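Local coordinates for protein short chain dehydrogenase (Leptospira borgpetersenii serovar Hardjo-bovis, PDB 6UH2) that binds NAD+ and probably acts as an oxidoreductase on CH-OH groups, as do many members of the short-chain dehydrogenase/reductase family, at residues B[15-29]-B[40-54]. Numbering follows the deposited sequence.
Sequences SDEFQDKLVLITGGS and YLSVSARVICLDPEQ. With NAD (nicotinamide-adenine-dinucleotide), chain D.
Val23 and Tyr40 fit together where strand 22-26 packs against the last turn of helix 31-42: the methyl CG2 of Val23 sits over the phenol face, 3.9 Å from the ring centroid. At its rim the same ring drives CE1 onto the centre of the Phe18 face, a T-shaped stack with the planes at 77°. Val43 runs alongside Phe18, its CG2 3.7 Å from Phe18 CD2, and Phe238 meets both rings. Ser44, at positive phi, closes the helix in a Schellman motif and turns the chain into strand 46-51.

Six backbone hydrogen bonds, from Arg46 N-Lys21 O to Gly27 N-Leu50 O, zip the two parallel strands together. On the sheet face away from the helix, with CG turned opposite the backbone N (chi1 -179°) and chi2 at 61°, Leu24 lays CD1 across to the neighbouring strand and wedges it between Ile48 CG2 and Leu50 CG, 3.6 Å from each. Leu22 CD1 likewise lodges between Arg46 CB and Ile48 CG1.

Past strand 22-26, in the turn that follows, Gly28 CA lies against Cys49 SG at 3.5 Å. Asp51 OD2 takes the N-H of Ser29 from above the carboxylate plane and NAD O3B at 2.6 Å, while OD1 receives NAD O2B and, in an Asx turn, Glu53 N. This bidentate grip on the adenosine ribose, near the C-terminal side of the second strand of a beta-alpha-beta unit, is the hallmark of an NAD-binding Rossmann fold.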
ATOM      1  N   SER B  15       9.488  13.794  -7.060  1.00 25.91           N
ATOM      2  CA  SER B  15      10.419  14.914  -6.966  1.00 28.37           C
ATOM      3  C   SER B  15       9.688  16.214  -6.614  1.00 23.99           C
ATOM      4  O   SER B  15      10.112  16.952  -5.716  1.00 23.82           O
ATOM      5  CB  SER B  15      11.189  15.061  -8.274  1.00 38.44           C
ATOM      6  OG  SER B  15      12.434  15.686  -8.039  1.00 44.26           O
ATOM      7  N   ASP B  16       8.593  16.517  -7.323  1.00 24.06           N
ATOM      8  CA  ASP B  16       7.795  17.695  -6.984  1.00 26.45           C
ATOM      9  C   ASP B  16       7.271  17.613  -5.557  1.00 24.05           C
ATOM     10  O   ASP B  16       7.128  18.636  -4.883  1.00 30.38           O
ATOM     11  CB  ASP B  16       6.612  17.853  -7.940  1.00 29.06           C
ATOM     12  CG  ASP B  16       7.037  18.107  -9.364  1.00 41.00           C
ATOM     13  OD1 ASP B  16       8.190  18.543  -9.573  1.00 43.66           O
ATOM     14  OD2 ASP B  16       6.214  17.871 -10.276  1.00 45.30           O
ATOM     15  N   GLU B  17       6.957  16.402  -5.097  1.00 23.95           N
ATOM     16  CA  GLU B  17       6.365  16.200  -3.778  1.00 33.03           C
ATOM     17  C   GLU B  17       7.394  16.305  -2.657  1.00 28.13           C
ATOM     18  O   GLU B  17       7.135  16.923  -1.617  1.00 27.28           O
ATOM     19  CB  GLU B  17       5.702  14.827  -3.732  1.00 38.78           C
ATOM     20  CG  GLU B  17       5.159  14.445  -2.391  1.00 47.20           C
ATOM     21  CD  GLU B  17       3.658  14.485  -2.374  1.00 42.46           C
ATOM     22  OE1 GLU B  17       3.054  14.433  -3.469  1.00 42.96           O
ATOM     23  OE2 GLU B  17       3.092  14.583  -1.270  1.00 41.89           O
ATOM     24  N   PHE B  18       8.557  15.702  -2.842  1.00 19.81           N
ATOM     25  CA  PHE B  18       9.517  15.550  -1.758  1.00 19.52           C
ATOM     26  C   PHE B  18      10.608  16.619  -1.722  1.00 19.52           C
ATOM     27  O   PHE B  18      11.393  16.634  -0.768  1.00 19.28           O
ATOM     28  CB  PHE B  18      10.163  14.169  -1.848  1.00 20.91           C
ATOM     29  CG  PHE B  18       9.217  13.034  -1.505  1.00 20.97           C
ATOM     30  CD1 PHE B  18       8.465  13.066  -0.334  1.00 21.90           C
ATOM     31  CD2 PHE B  18       9.091  11.944  -2.346  1.00 22.50           C
ATOM     32  CE1 PHE B  18       7.600  12.010  -0.009  1.00 19.92           C
ATOM     33  CE2 PHE B  18       8.233  10.893  -2.031  1.00 35.26           C
ATOM     34  CZ  PHE B  18       7.487  10.927  -0.865  1.00 21.51           C
ATOM     35  N   GLN B  19      10.676  17.515  -2.719  1.00 16.25           N
ATOM     36  CA  GLN B  19      11.818  18.430  -2.784  1.00 14.82           C
ATOM     37  C   GLN B  19      11.852  19.393  -1.604  1.00 18.18           C
ATOM     38  O   GLN B  19      12.931  19.872  -1.238  1.00 16.90           O
ATOM     39  CB  GLN B  19      11.819  19.208  -4.104  1.00 14.42           C
ATOM     40  CG  GLN B  19      10.713  20.228  -4.252  1.00 18.13           C
ATOM     41  CD  GLN B  19      10.847  21.035  -5.537  1.00 20.51           C
ATOM     42  OE1 GLN B  19      10.989  20.471  -6.618  1.00 24.54           O
ATOM     43  NE2 GLN B  19      10.803  22.360  -5.421  1.00 19.23           N
ATOM     44  N   ASP B  20      10.705  19.685  -0.988  1.00 14.34           N
ATOM     45  CA  ASP B  20      10.672  20.584   0.161  1.00 15.40           C
ATOM     46  C   ASP B  20      10.497  19.827   1.467  1.00 15.30           C
ATOM     47  O   ASP B  20      10.160  20.430   2.492  1.00 18.38           O
ATOM     48  CB  ASP B  20       9.573  21.646  -0.007  1.00 17.30           C
ATOM     49  CG  ASP B  20       8.159  21.068   0.089  1.00 23.45           C
ATOM     50  OD1 ASP B  20       7.992  19.835   0.038  1.00 21.50           O
ATOM     51  OD2 ASP B  20       7.203  21.862   0.224  1.00 24.77           O
ATOM     52  N   LYS B  21      10.725  18.515   1.452  1.00 13.72           N
ATOM     53  CA  LYS B  21      10.483  17.681   2.616  1.00 14.26           C
ATOM     54  C   LYS B  21      11.794  17.322   3.300  1.00 16.93           C
ATOM     55  O   LYS B  21      12.839  17.157   2.657  1.00 18.35           O
ATOM     56  CB  LYS B  21       9.724  16.400   2.220  1.00 20.24           C
ATOM     57  CG  LYS B  21       8.291  16.650   1.716  1.00 15.20           C
ATOM     58  CD  LYS B  21       7.505  17.432   2.768  1.00 17.27           C
ATOM     59  CE  LYS B  21       6.050  17.629   2.398  1.00 26.23           C
ATOM     60  NZ  LYS B  21       5.901  18.055   1.008  1.00 24.52           N
ATOM     61  N   LEU B  22      11.724  17.211   4.621  1.00 14.48           N
ATOM     62  CA  LEU B  22      12.840  16.769   5.448  1.00 15.93           C
ATOM     63  C   LEU B  22      12.446  15.446   6.093  1.00 14.31           C
ATOM     64  O   LEU B  22      11.433  15.374   6.790  1.00 15.99           O
ATOM     65  CB  LEU B  22      13.183  17.820   6.506  1.00 18.26           C
ATOM     66  CG  LEU B  22      14.277  17.414   7.505  1.00 27.95           C
ATOM     67  CD1 LEU B  22      15.549  17.055   6.775  1.00 22.02           C
ATOM     68  CD2 LEU B  22      14.549  18.546   8.471  1.00 32.85           C
ATOM     69  N   VAL B  23      13.222  14.397   5.829  1.00 14.23           N
ATOM     70  CA  VAL B  23      12.908  13.040   6.268  1.00 13.05           C
ATOM     71  C   VAL B  23      13.897  12.648   7.358  1.00 17.00           C
ATOM     72  O   VAL B  23      15.116  12.678   7.142  1.00 20.80           O
ATOM     73  CB  VAL B  23      12.974  12.042   5.105  1.00 14.19           C
ATOM     74  CG1 VAL B  23      12.556  10.639   5.578  1.00 20.42           C
ATOM     75  CG2 VAL B  23      12.115  12.514   3.935  1.00 17.09           C
ATOM     76  N   LEU B  24      13.371  12.268   8.515  1.00 14.50           N
ATOM     77  CA  LEU B  24      14.157  11.734   9.620  1.00 12.40           C
ATOM     78  C   LEU B  24      13.990  10.218   9.637  1.00 14.17           C
ATOM     79  O   LEU B  24      12.880   9.721   9.846  1.00 13.19           O
ATOM     80  CB  LEU B  24      13.683  12.347  10.941  1.00 13.68           C
ATOM     81  CG  LEU B  24      14.390  11.952  12.228  1.00 19.42           C
ATOM     82  CD1 LEU B  24      15.837  12.358  12.111  1.00 18.02           C
ATOM     83  CD2 LEU B  24      13.729  12.625  13.461  1.00 16.50           C
ATOM     84  N   ILE B  25      15.082   9.480   9.435  1.00 13.95           N
ATOM     85  CA  ILE B  25      15.042   8.020   9.323  0.51 16.28           C
ATOM     86  C   ILE B  25      15.948   7.423  10.390  1.00 17.09           C
ATOM     87  O   ILE B  25      17.167   7.616  10.348  1.00 17.96           O
ATOM     88  CB  ILE B  25      15.486   7.533   7.933  0.51 15.74           C
ATOM     89  CG1 ILE B  25      14.876   8.395   6.824  0.51 13.64           C
ATOM     90  CG2 ILE B  25      15.119   6.059   7.755  0.51 14.76           C
ATOM     91  CD1 ILE B  25      15.328   8.016   5.413  0.51 10.97           C
ATOM     92  N   THR B  26      15.363   6.691  11.335  1.00 15.28           N
ATOM     93  CA  THR B  26      16.168   5.944  12.287  1.00 11.80           C
ATOM     94  C   THR B  26      16.651   4.666  11.612  1.00 12.55           C
ATOM     95  O   THR B  26      15.991   4.129  10.717  1.00 12.76           O
ATOM     96  CB  THR B  26      15.375   5.594  13.553  1.00 14.28           C
ATOM     97  OG1 THR B  26      14.387   4.602  13.236  1.00 14.09           O
ATOM     98  CG2 THR B  26      14.692   6.827  14.121  1.00 13.41           C
ATOM     99  N   GLY B  27      17.822   4.194  12.031  1.00 13.71           N
ATOM    100  CA  GLY B  27      18.377   3.007  11.410  1.00 13.97           C
ATOM    101  C   GLY B  27      18.699   3.175   9.942  1.00 18.87           C
ATOM    102  O   GLY B  27      18.733   2.187   9.209  1.00 16.87           O
ATOM    103  N   GLY B  28      18.945   4.409   9.495  1.00 16.69           N
ATOM    104  CA  GLY B  28      19.168   4.713   8.092  1.00 13.13           C
ATOM    105  C   GLY B  28      20.472   4.192   7.531  1.00 17.35           C
ATOM    106  O   GLY B  28      20.670   4.266   6.311  1.00 16.75           O
ATOM    107  N   SER B  29      21.360   3.667   8.375  1.00 15.46           N
ATOM    108  CA  SER B  29      22.607   3.101   7.880  1.00 16.38           C
ATOM    109  C   SER B  29      22.484   1.630   7.485  1.00 19.46           C
ATOM    110  O   SER B  29      23.425   1.088   6.889  1.00 15.87           O
ATOM    111  CB  SER B  29      23.714   3.261   8.930  1.00 20.07           C
ATOM    112  OG  SER B  29      23.930   4.637   9.207  1.00 19.65           O
ATOM    113  N   TYR B  40      15.253   8.822  -1.182  1.00 13.98           N
ATOM    114  CA  TYR B  40      14.762  10.150  -0.837  1.00 16.28           C
ATOM    115  C   TYR B  40      15.708  11.241  -1.325  1.00 15.41           C
ATOM    116  O   TYR B  40      15.260  12.279  -1.824  1.00 14.22           O
ATOM    117  CB  TYR B  40      14.554  10.267   0.669  1.00 16.63           C
ATOM    118  CG  TYR B  40      13.194   9.803   1.130  1.00 14.36           C
ATOM    119  CD1 TYR B  40      12.043  10.509   0.787  1.00 17.28           C
ATOM    120  CD2 TYR B  40      13.059   8.668   1.917  1.00 13.00           C
ATOM    121  CE1 TYR B  40      10.782  10.086   1.223  1.00 14.52           C
ATOM    122  CE2 TYR B  40      11.814   8.241   2.348  1.00 15.92           C
ATOM    123  CZ  TYR B  40      10.685   8.953   2.008  1.00 17.87           C
ATOM    124  OH  TYR B  40       9.454   8.522   2.452  1.00 17.37           O
ATOM    125  N   LEU B  41      17.021  11.025  -1.209  1.00 12.31           N
ATOM    126  CA  LEU B  41      17.952  12.023  -1.739  1.00 15.00           C
ATOM    127  C   LEU B  41      17.793  12.194  -3.248  1.00 19.53           C
ATOM    128  O   LEU B  41      17.944  13.307  -3.768  1.00 17.05           O
ATOM    129  CB  LEU B  41      19.393  11.639  -1.402  1.00 16.20           C
ATOM    130  CG  LEU B  41      19.793  11.730   0.067  1.00 18.79           C
ATOM    131  CD1 LEU B  41      21.165  11.098   0.257  1.00 17.23           C
ATOM    132  CD2 LEU B  41      19.771  13.186   0.550  1.00 17.54           C
ATOM    133  N   SER B  42      17.470  11.117  -3.970  1.00 20.25           N
ATOM    134  CA  SER B  42      17.384  11.233  -5.420  1.00 19.83           C
ATOM    135  C   SER B  42      16.143  11.997  -5.872  1.00 23.06           C
ATOM    136  O   SER B  42      16.128  12.508  -6.998  1.00 22.82           O
ATOM    137  CB  SER B  42      17.424   9.850  -6.066  1.00 19.61           C
ATOM    138  OG  SER B  42      16.160   9.221  -5.954  1.00 29.30           O
ATOM    139  N   VAL B  43      15.118  12.111  -5.025  1.00 18.59           N
ATOM    140  CA  VAL B  43      13.938  12.915  -5.343  1.00 22.62           C
ATOM    141  C   VAL B  43      13.993  14.247  -4.596  1.00 19.19           C
ATOM    142  O   VAL B  43      12.954  14.840  -4.286  1.00 19.57           O
ATOM    143  CB  VAL B  43      12.636  12.147  -5.043  1.00 21.27           C
ATOM    144  CG1 VAL B  43      12.528  10.940  -5.986  1.00 16.97           C
ATOM    145  CG2 VAL B  43      12.571  11.697  -3.575  1.00 20.24           C
ATOM    146  N   SER B  44      15.210  14.722  -4.309  1.00 15.69           N
ATOM    147  CA  SER B  44      15.524  16.069  -3.823  1.00 16.80           C
ATOM    148  C   SER B  44      15.129  16.327  -2.372  1.00 19.79           C
ATOM    149  O   SER B  44      15.195  17.480  -1.924  1.00 19.08           O
ATOM    150  CB  SER B  44      14.898  17.156  -4.711  1.00 20.27           C
ATOM    151  OG  SER B  44      15.433  17.083  -6.019  1.00 27.70           O
ATOM    152  N   ALA B  45      14.742  15.304  -1.612  1.00 14.46           N
ATOM    153  CA  ALA B  45      14.457  15.512  -0.200  1.00 15.24           C
ATOM    154  C   ALA B  45      15.749  15.787   0.569  1.00 16.89           C
ATOM    155  O   ALA B  45      16.851  15.482   0.109  1.00 21.74           O
ATOM    156  CB  ALA B  45      13.748  14.289   0.395  1.00 14.73           C
ATOM    157  N   ARG B  46      15.604  16.406   1.737  1.00 15.77           N
ATOM    158  CA  ARG B  46      16.678  16.448   2.722  1.00 15.66           C
ATOM    159  C   ARG B  46      16.459  15.287   3.679  1.00 18.54           C
ATOM    160  O   ARG B  46      15.317  14.968   4.018  1.00 16.03           O
ATOM    161  CB  ARG B  46      16.696  17.778   3.478  1.00 17.36           C
ATOM    162  CG  ARG B  46      17.106  18.998   2.597  1.00 23.37           C
ATOM    163  CD  ARG B  46      16.825  20.325   3.314  1.00 21.58           C
ATOM    164  NE  ARG B  46      15.400  20.656   3.262  1.00 23.80           N
ATOM    165  CZ  ARG B  46      14.734  21.275   4.231  1.00 29.97           C
ATOM    166  NH1 ARG B  46      15.360  21.636   5.342  1.00 27.02           N
ATOM    167  NH2 ARG B  46      13.440  21.531   4.084  1.00 36.33           N
ATOM    168  N   VAL B  47      17.546  14.624   4.073  1.00 15.30           N
ATOM    169  CA  VAL B  47      17.457  13.394   4.855  1.00 15.71           C
ATOM    170  C   VAL B  47      18.375  13.497   6.059  1.00 19.03           C
ATOM    171  O   VAL B  47      19.547  13.866   5.923  1.00 18.31           O
ATOM    172  CB  VAL B  47      17.823  12.149   4.026  1.00 18.24           C
ATOM    173  CG1 VAL B  47      17.729  10.895   4.913  1.00 14.31           C
ATOM    174  CG2 VAL B  47      16.914  12.031   2.814  1.00 14.99           C
ATOM    175  N   ILE B  48      17.841  13.179   7.236  1.00 17.62           N
ATOM    176  CA  ILE B  48      18.634  13.029   8.449  1.00 14.55           C
ATOM    177  C   ILE B  48      18.571  11.561   8.854  1.00 19.33           C
ATOM    178  O   ILE B  48      17.483  11.008   9.062  1.00 19.12           O
ATOM    179  CB  ILE B  48      18.137  13.943   9.580  1.00 15.33           C
ATOM    180  CG1 ILE B  48      18.280  15.414   9.183  1.00 20.11           C
ATOM    181  CG2 ILE B  48      18.911  13.659  10.868  1.00 20.61           C
ATOM    182  CD1 ILE B  48      17.649  16.390  10.148  1.00 25.35           C
ATOM    183  N   CYS B  49      19.730  10.931   8.960  1.00 17.58           N
ATOM    184  CA  CYS B  49      19.820   9.551   9.422  1.00 19.47           C
ATOM    185  C   CYS B  49      20.247   9.541  10.887  1.00 20.22           C
ATOM    186  O   CYS B  49      21.279  10.128  11.235  1.00 20.56           O
ATOM    187  CB  CYS B  49      20.814   8.762   8.568  1.00 19.11           C
ATOM    188  SG  CYS B  49      21.259   7.174   9.321  1.00 22.54           S
ATOM    189  N   LEU B  50      19.449   8.892  11.745  1.00 16.61           N
ATOM    190  CA  LEU B  50      19.801   8.655  13.143  1.00 18.99           C
ATOM    191  C   LEU B  50      20.168   7.185  13.300  1.00 15.12           C
ATOM    192  O   LEU B  50      19.313   6.311  13.121  1.00 19.20           O
ATOM    193  CB  LEU B  50      18.656   8.993  14.101  1.00 22.60           C
ATOM    194  CG  LEU B  50      18.053  10.385  14.214  1.00 35.08           C
ATOM    195  CD1 LEU B  50      17.100  10.419  15.399  1.00 29.84           C
ATOM    196  CD2 LEU B  50      19.132  11.430  14.374  1.00 39.33           C
ATOM    197  N   ASP B  51      21.421   6.917  13.669  1.00 17.14           N
ATOM    198  CA  ASP B  51      21.923   5.548  13.693  1.00 16.42           C
ATOM    199  C   ASP B  51      23.217   5.571  14.487  1.00 17.50           C
ATOM    200  O   ASP B  51      23.978   6.537  14.350  1.00 17.99           O
ATOM    201  CB  ASP B  51      22.148   5.053  12.252  1.00 14.65           C
ATOM    202  CG  ASP B  51      22.244   3.530  12.138  1.00 17.10           C
ATOM    203  OD1 ASP B  51      23.046   2.908  12.869  1.00 19.26           O
ATOM    204  OD2 ASP B  51      21.533   2.958  11.281  1.00 14.90           O
ATOM    205  N   PRO B  52      23.485   4.592  15.359  1.00 17.17           N
ATOM    206  CA  PRO B  52      24.816   4.548  15.999  1.00 21.05           C
ATOM    207  C   PRO B  52      25.933   4.235  15.023  1.00 20.98           C
ATOM    208  O   PRO B  52      27.093   4.559  15.307  1.00 23.93           O
ATOM    209  CB  PRO B  52      24.670   3.445  17.059  1.00 23.43           C
ATOM    210  CG  PRO B  52      23.559   2.613  16.585  1.00 22.43           C
ATOM    211  CD  PRO B  52      22.596   3.556  15.895  1.00 18.50           C
ATOM    212  N   GLU B  53      25.617   3.623  13.889  1.00 21.54           N
ATOM    213  CA  GLU B  53      26.597   3.226  12.892  1.00 25.73           C
ATOM    214  C   GLU B  53      26.641   4.240  11.762  1.00 22.83           C
ATOM    215  O   GLU B  53      25.606   4.744  11.311  1.00 22.45           O
ATOM    216  CB  GLU B  53      26.271   1.842  12.318  1.00 26.37           C
ATOM    217  CG  GLU B  53      26.303   0.732  13.340  1.00 39.66           C
ATOM    218  CD  GLU B  53      27.636   0.654  14.051  1.00 51.47           C
ATOM    219  OE1 GLU B  53      27.649   0.525  15.298  1.00 54.59           O
ATOM    220  OE2 GLU B  53      28.669   0.737  13.355  1.00 49.65           O
ATOM    221  N   GLN B  54      27.842   4.518  11.304  1.00 20.35           N
ATOM    222  CA  GLN B  54      28.032   5.436  10.202  1.00 24.74           C
ATOM    223  C   GLN B  54      27.531   4.806   8.905  1.00 26.49           C
ATOM    224  O   GLN B  54      27.683   3.596   8.708  1.00 27.30           O
ATOM    225  CB  GLN B  54      29.516   5.780  10.084  1.00 28.88           C
ATOM    226  CG  GLN B  54      29.854   6.812   9.036  1.00 39.52           C
ATOM    227  CD  GLN B  54      31.345   6.984   8.886  1.00 45.02           C
ATOM    228  OE1 GLN B  54      32.126   6.247   9.491  1.00 43.14           O
ATOM    229  NE2 GLN B  54      31.753   7.960   8.084  1.00 48.10           N
TER
HETATM  230  PA  NAD D 301      19.814  -3.811   9.417  1.00 19.86           P
HETATM  231  O1A NAD D 301      20.287  -4.729  10.573  1.00 21.85           O
HETATM  232  O2A NAD D 301      20.550  -3.831   8.076  1.00 16.83           O
HETATM  233  O5B NAD D 301      19.709  -2.254   9.915  1.00 19.75           O
HETATM  234  C5B NAD D 301      19.174  -1.863  11.166  1.00 20.65           C
HETATM  235  C4B NAD D 301      19.811  -0.524  11.426  1.00 15.92           C
HETATM  236  O4B NAD D 301      19.236  -0.097  12.717  1.00 17.53           O
HETATM  237  C3B NAD D 301      21.337  -0.593  11.601  1.00 14.41           C
HETATM  238  O3B NAD D 301      21.984   0.455  10.839  1.00 15.73           O
HETATM  239  C2B NAD D 301      21.523  -0.307  13.097  1.00 17.11           C
HETATM  240  O2B NAD D 301      22.762   0.361  13.372  1.00 20.04           O
HETATM  241  C1B NAD D 301      20.265   0.522  13.446  1.00 16.33           C
HETATM  242  N9A NAD D 301      20.110   0.476  14.896  1.00 18.60           N
HETATM  243  C8A NAD D 301      20.315  -0.601  15.757  1.00 18.04           C
HETATM  244  N7A NAD D 301      20.146  -0.252  17.004  1.00 14.53           N
HETATM  245  C5A NAD D 301      19.841   1.109  16.975  1.00 17.88           C
HETATM  246  C6A NAD D 301      19.583   2.048  17.968  1.00 17.62           C
HETATM  247  N6A NAD D 301      19.578   1.730  19.277  1.00 18.42           N
HETATM  248  N1A NAD D 301      19.309   3.307  17.592  1.00 14.97           N
HETATM  249  C2A NAD D 301      19.309   3.639  16.299  1.00 17.63           C
HETATM  250  N3A NAD D 301      19.559   2.812  15.280  1.00 17.07           N
HETATM  251  C4A NAD D 301      19.819   1.554  15.669  1.00 14.65           C
HETATM  252  O3  NAD D 301      18.240  -4.068   9.143  1.00 20.78           O
HETATM  253  PN  NAD D 301      17.328  -4.027   7.813  1.00 21.87           P
HETATM  254  O1N NAD D 301      17.202  -5.439   7.188  1.00 29.83           O
HETATM  255  O2N NAD D 301      17.733  -2.782   7.018  1.00 20.69           O
HETATM  256  O5D NAD D 301      15.877  -3.799   8.628  1.00 20.58           O
HETATM  257  C5D NAD D 301      15.331  -2.499   8.691  1.00 20.29           C
HETATM  258  C4D NAD D 301      13.934  -2.645   9.290  1.00 17.00           C
HETATM  259  O4D NAD D 301      13.123  -3.633   8.537  1.00 21.57           O
HETATM  260  C3D NAD D 301      14.021  -3.236  10.696  1.00 12.83           C
HETATM  261  O3D NAD D 301      12.979  -2.710  11.528  1.00 15.88           O
HETATM  262  C2D NAD D 301      13.731  -4.758  10.529  1.00 15.85           C
HETATM  263  O2D NAD D 301      13.157  -5.359  11.678  1.00 16.21           O
HETATM  264  C1D NAD D 301      12.699  -4.681   9.368  1.00 18.29           C
HETATM  265  N1N NAD D 301      12.641  -5.923   8.517  1.00 20.88           N
HETATM  266  C2N NAD D 301      13.753  -6.413   7.905  1.00 20.43           C
HETATM  267  C3N NAD D 301      13.647  -7.548   7.141  1.00 25.76           C
HETATM  268  C7N NAD D 301      14.872  -8.081   6.481  1.00 28.63           C
HETATM  269  O7N NAD D 301      14.813  -9.185   5.961  1.00 25.81           O
HETATM  270  N7N NAD D 301      15.988  -7.319   6.476  1.00 27.42           N
HETATM  271  C4N NAD D 301      12.390  -8.164   7.010  1.00 23.55           C
HETATM  272  C5N NAD D 301      11.295  -7.652   7.640  1.00 29.23           C
HETATM  273  C6N NAD D 301      11.436  -6.497   8.406  1.00 24.15           C
HETATM  274  O   HOH W   1      15.267  15.183  -7.663  1.00 36.64           O
HETATM  275  O   HOH W   2      13.724  19.565   1.521  1.00 20.25           O
HETATM  276  O   HOH W   3      26.480   0.875   8.155  1.00 40.74           O